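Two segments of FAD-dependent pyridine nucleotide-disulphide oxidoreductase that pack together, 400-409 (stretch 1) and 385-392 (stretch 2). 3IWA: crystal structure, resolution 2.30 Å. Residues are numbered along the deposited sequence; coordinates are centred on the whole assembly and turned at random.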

# COMPACT_ATOMS: atom_id res chain seq x y z
N LEU A 400 13.56 8.26 1.76
CA LEU A 400 14.53 7.18 1.66
C LEU A 400 14.04 5.89 2.32
O LEU A 400 14.64 4.83 2.17
CB LEU A 400 15.87 7.60 2.30
CG LEU A 400 16.55 8.88 1.77
CD1 LEU A 400 17.78 9.37 2.58
CD2 LEU A 400 16.90 8.72 0.30
N GLY A 401 12.98 6.02 3.11
CA GLY A 401 12.50 4.93 3.90
C GLY A 401 11.35 5.30 4.80
O GLY A 401 11.04 6.49 5.01
N ILE A 402 10.73 4.26 5.34
CA ILE A 402 9.59 4.37 6.17
C ILE A 402 9.58 3.14 7.06
O ILE A 402 9.86 2.06 6.57
CB ILE A 402 8.29 4.51 5.35
CG1 ILE A 402 7.13 4.76 6.28
CG2 ILE A 402 8.01 3.29 4.46
CD1 ILE A 402 5.87 5.17 5.58
N GLN A 403 9.34 3.33 8.37
CA GLN A 403 9.12 2.25 9.30
C GLN A 403 7.99 2.54 10.27
O GLN A 403 7.61 3.64 10.44
CB GLN A 403 10.36 1.99 10.11
CG GLN A 403 11.56 1.60 9.32
CD GLN A 403 12.30 2.76 8.83
OE1 GLN A 403 12.44 3.73 9.55
NE2 GLN A 403 12.80 2.68 7.60
N GLY A 404 7.48 1.54 10.96
CA GLY A 404 6.43 1.77 11.91
C GLY A 404 6.22 0.65 12.89
O GLY A 404 6.75 -0.45 12.72
N PHE A 405 5.40 0.93 13.90
CA PHE A 405 4.99 -0.07 14.87
C PHE A 405 3.54 0.17 15.25
O PHE A 405 3.09 1.30 15.35
CB PHE A 405 5.92 -0.00 16.08
CG PHE A 405 5.60 -0.99 17.17
CD1 PHE A 405 6.28 -2.18 17.26
CD2 PHE A 405 4.66 -0.69 18.13
CE1 PHE A 405 6.04 -3.07 18.28
CE2 PHE A 405 4.39 -1.59 19.15
CZ PHE A 405 5.09 -2.79 19.22
N SER A 406 2.81 -0.92 15.43
CA SER A 406 1.40 -0.87 15.80
C SER A 406 0.91 -2.17 16.44
O SER A 406 1.39 -3.24 16.12
CB SER A 406 0.52 -0.61 14.56
OG SER A 406 -0.82 -0.33 14.96
N THR A 407 -0.10 -2.06 17.29
CA THR A 407 -0.85 -3.24 17.75
C THR A 407 -1.80 -3.71 16.65
O THR A 407 -2.29 -4.84 16.67
CB THR A 407 -1.60 -2.93 19.03
OG1 THR A 407 -2.44 -1.79 18.82
CG2 THR A 407 -0.60 -2.62 20.18
N LEU A 408 -2.07 -2.85 15.68
CA LEU A 408 -2.87 -3.27 14.55
C LEU A 408 -1.95 -3.63 13.39
O LEU A 408 -1.42 -2.75 12.70
CB LEU A 408 -3.84 -2.16 14.15
CG LEU A 408 -4.60 -1.52 15.32
CD1 LEU A 408 -4.52 0.01 15.19
CD2 LEU A 408 -6.07 -2.00 15.42
N GLY A 409 -1.77 -4.93 13.19
CA GLY A 409 -0.88 -5.45 12.14
C GLY A 409 -1.25 -5.07 10.71
O GLY A 409 -0.45 -4.50 9.98
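Stretch 2 (385-392) IMTLQLVV

Stretch 2 is extended and lies beside stretch 1 as its antiparallel neighbour in a β-sheet: its strand, which runs on through Val392, lies against strand 400-406 with 167° between their N-to-C directions and a closest approach of 4.6 Å between the axes. The register pairs Gly401 with Val391, Ile402 with Leu390, Gln403 with Gln389, Gly404 with Leu388 and Phe405 with Thr387, so that residue numbers fall along one strand as they rise along the other. Wide and narrow pairs alternate: the CA atoms of Gln403 and Gln389 are 5.3 Å apart, those of Gly404 and Leu388 only 4.3 Å.

The wide pairs carry the backbone hydrogen bonds. Phe405 and Thr387 exchange two, Thr387 N to Phe405 O at 3.1 Å and Phe405 N to Thr387 O at 3.0 Å; Gln403 and Gln389 repeat the pattern, with Gln389 N to Gln403 O at 2.8 Å and Gln403 N to Gln389 O at 2.9 Å. At Gly401 the pattern changes. Val391 N still donates to Gly401 O (2.8 Å), but Val391 O receives its bond from Leu400 N, at 2.7 Å and nearly straight, where Leu400 has left the extended conformation with a psi of -14°. Between these pairs, Ile402 CA lies 3.3 Å from Gln389 O in a CA-H...O contact.

Side chains leave the two strands on alternate faces of the sheet. One face carries Ile402, Ser406, Met386, Leu388 and Leu390. Here Ile402 CD1 meets Leu390 CD1 at 4.0 Å, while Ser406 CB lies 4.0 Å from Met386 CG. Gly404 fits the closest pair because it has no side chain: its CA is already 3.0 Å from Thr387 O, and a CB in ideal position would clash with that oxygen and sit tightly against Leu388 CD2.

The other face carries Gln403, Phe405, Thr387, Gln389 and Val391. The end of Gln403 turns nearer to stretch 2, bringing OE1 to 4.0 Å from Val391 CG2, whereas the ring of Phe405, with chi1 at t, leads away from it. Gly401 adds no side chain here; Val391 CB lies 3.7 Å from Gly401 O, and Val391 CG1 also reaches Leu400 CB at 4.3 Å.

Beyond the Phe405-Thr387 pair, a side chain supplies the next hydrogen bond across the stretches. Ser406 OG donates to Ile385 O at 3.0 Å and accepts from Leu408 N at 2.9 Å, tying the turn after the strand to the start of stretch 2.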

# COMPACT_ATOMS: atom_id res chain seq x y z
N ILE A 385 -2.88 2.74 19.31
CA ILE A 385 -1.51 3.17 19.02
C ILE A 385 -0.98 2.84 17.59
O ILE A 385 -0.97 1.67 17.17
CB ILE A 385 -0.53 2.56 20.03
N MET A 386 -0.55 3.86 16.86
CA MET A 386 0.28 3.67 15.65
C MET A 386 1.34 4.74 15.51
O MET A 386 1.00 5.89 15.55
CB MET A 386 -0.53 3.66 14.34
CG MET A 386 0.36 3.11 13.18
SD MET A 386 -0.29 3.02 11.53
CE MET A 386 -1.79 2.12 11.88
N THR A 387 2.59 4.32 15.31
CA THR A 387 3.71 5.20 14.98
C THR A 387 4.29 4.89 13.60
O THR A 387 4.59 3.74 13.29
CB THR A 387 4.88 5.01 15.95
OG1 THR A 387 4.40 5.07 17.30
CG2 THR A 387 5.96 6.07 15.72
N LEU A 388 4.47 5.95 12.81
CA LEU A 388 5.24 5.93 11.58
C LEU A 388 6.45 6.83 11.71
O LEU A 388 6.35 7.92 12.28
CB LEU A 388 4.43 6.48 10.40
CG LEU A 388 3.24 5.70 9.90
CD1 LEU A 388 2.74 6.36 8.60
CD2 LEU A 388 3.60 4.20 9.73
N GLN A 389 7.54 6.41 11.09
CA GLN A 389 8.71 7.23 10.96
C GLN A 389 9.09 7.26 9.49
O GLN A 389 9.07 6.22 8.83
CB GLN A 389 9.85 6.69 11.85
CG GLN A 389 9.52 6.64 13.37
CD GLN A 389 10.75 6.32 14.29
OE1 GLN A 389 10.72 6.56 15.50
NE2 GLN A 389 11.78 5.77 13.71
N LEU A 390 9.40 8.44 8.98
CA LEU A 390 9.64 8.68 7.58
C LEU A 390 11.02 9.24 7.48
O LEU A 390 11.37 10.15 8.24
CB LEU A 390 8.62 9.69 7.03
CG LEU A 390 8.44 9.86 5.52
CD1 LEU A 390 7.72 8.63 4.93
CD2 LEU A 390 7.63 11.20 5.15
N VAL A 391 11.82 8.69 6.56
CA VAL A 391 13.23 9.08 6.44
C VAL A 391 13.41 9.86 5.19
O VAL A 391 13.10 9.39 4.12
CB VAL A 391 14.18 7.85 6.46
CG1 VAL A 391 15.59 8.31 6.49
CG2 VAL A 391 13.92 6.96 7.68
N VAL A 392 13.94 11.07 5.32
CA VAL A 392 13.91 12.05 4.24
C VAL A 392 15.29 12.64 4.00
O VAL A 392 15.97 13.03 4.94
CB VAL A 392 12.95 13.21 4.61
CG1 VAL A 392 12.97 14.28 3.54
CG2 VAL A 392 11.55 12.67 4.84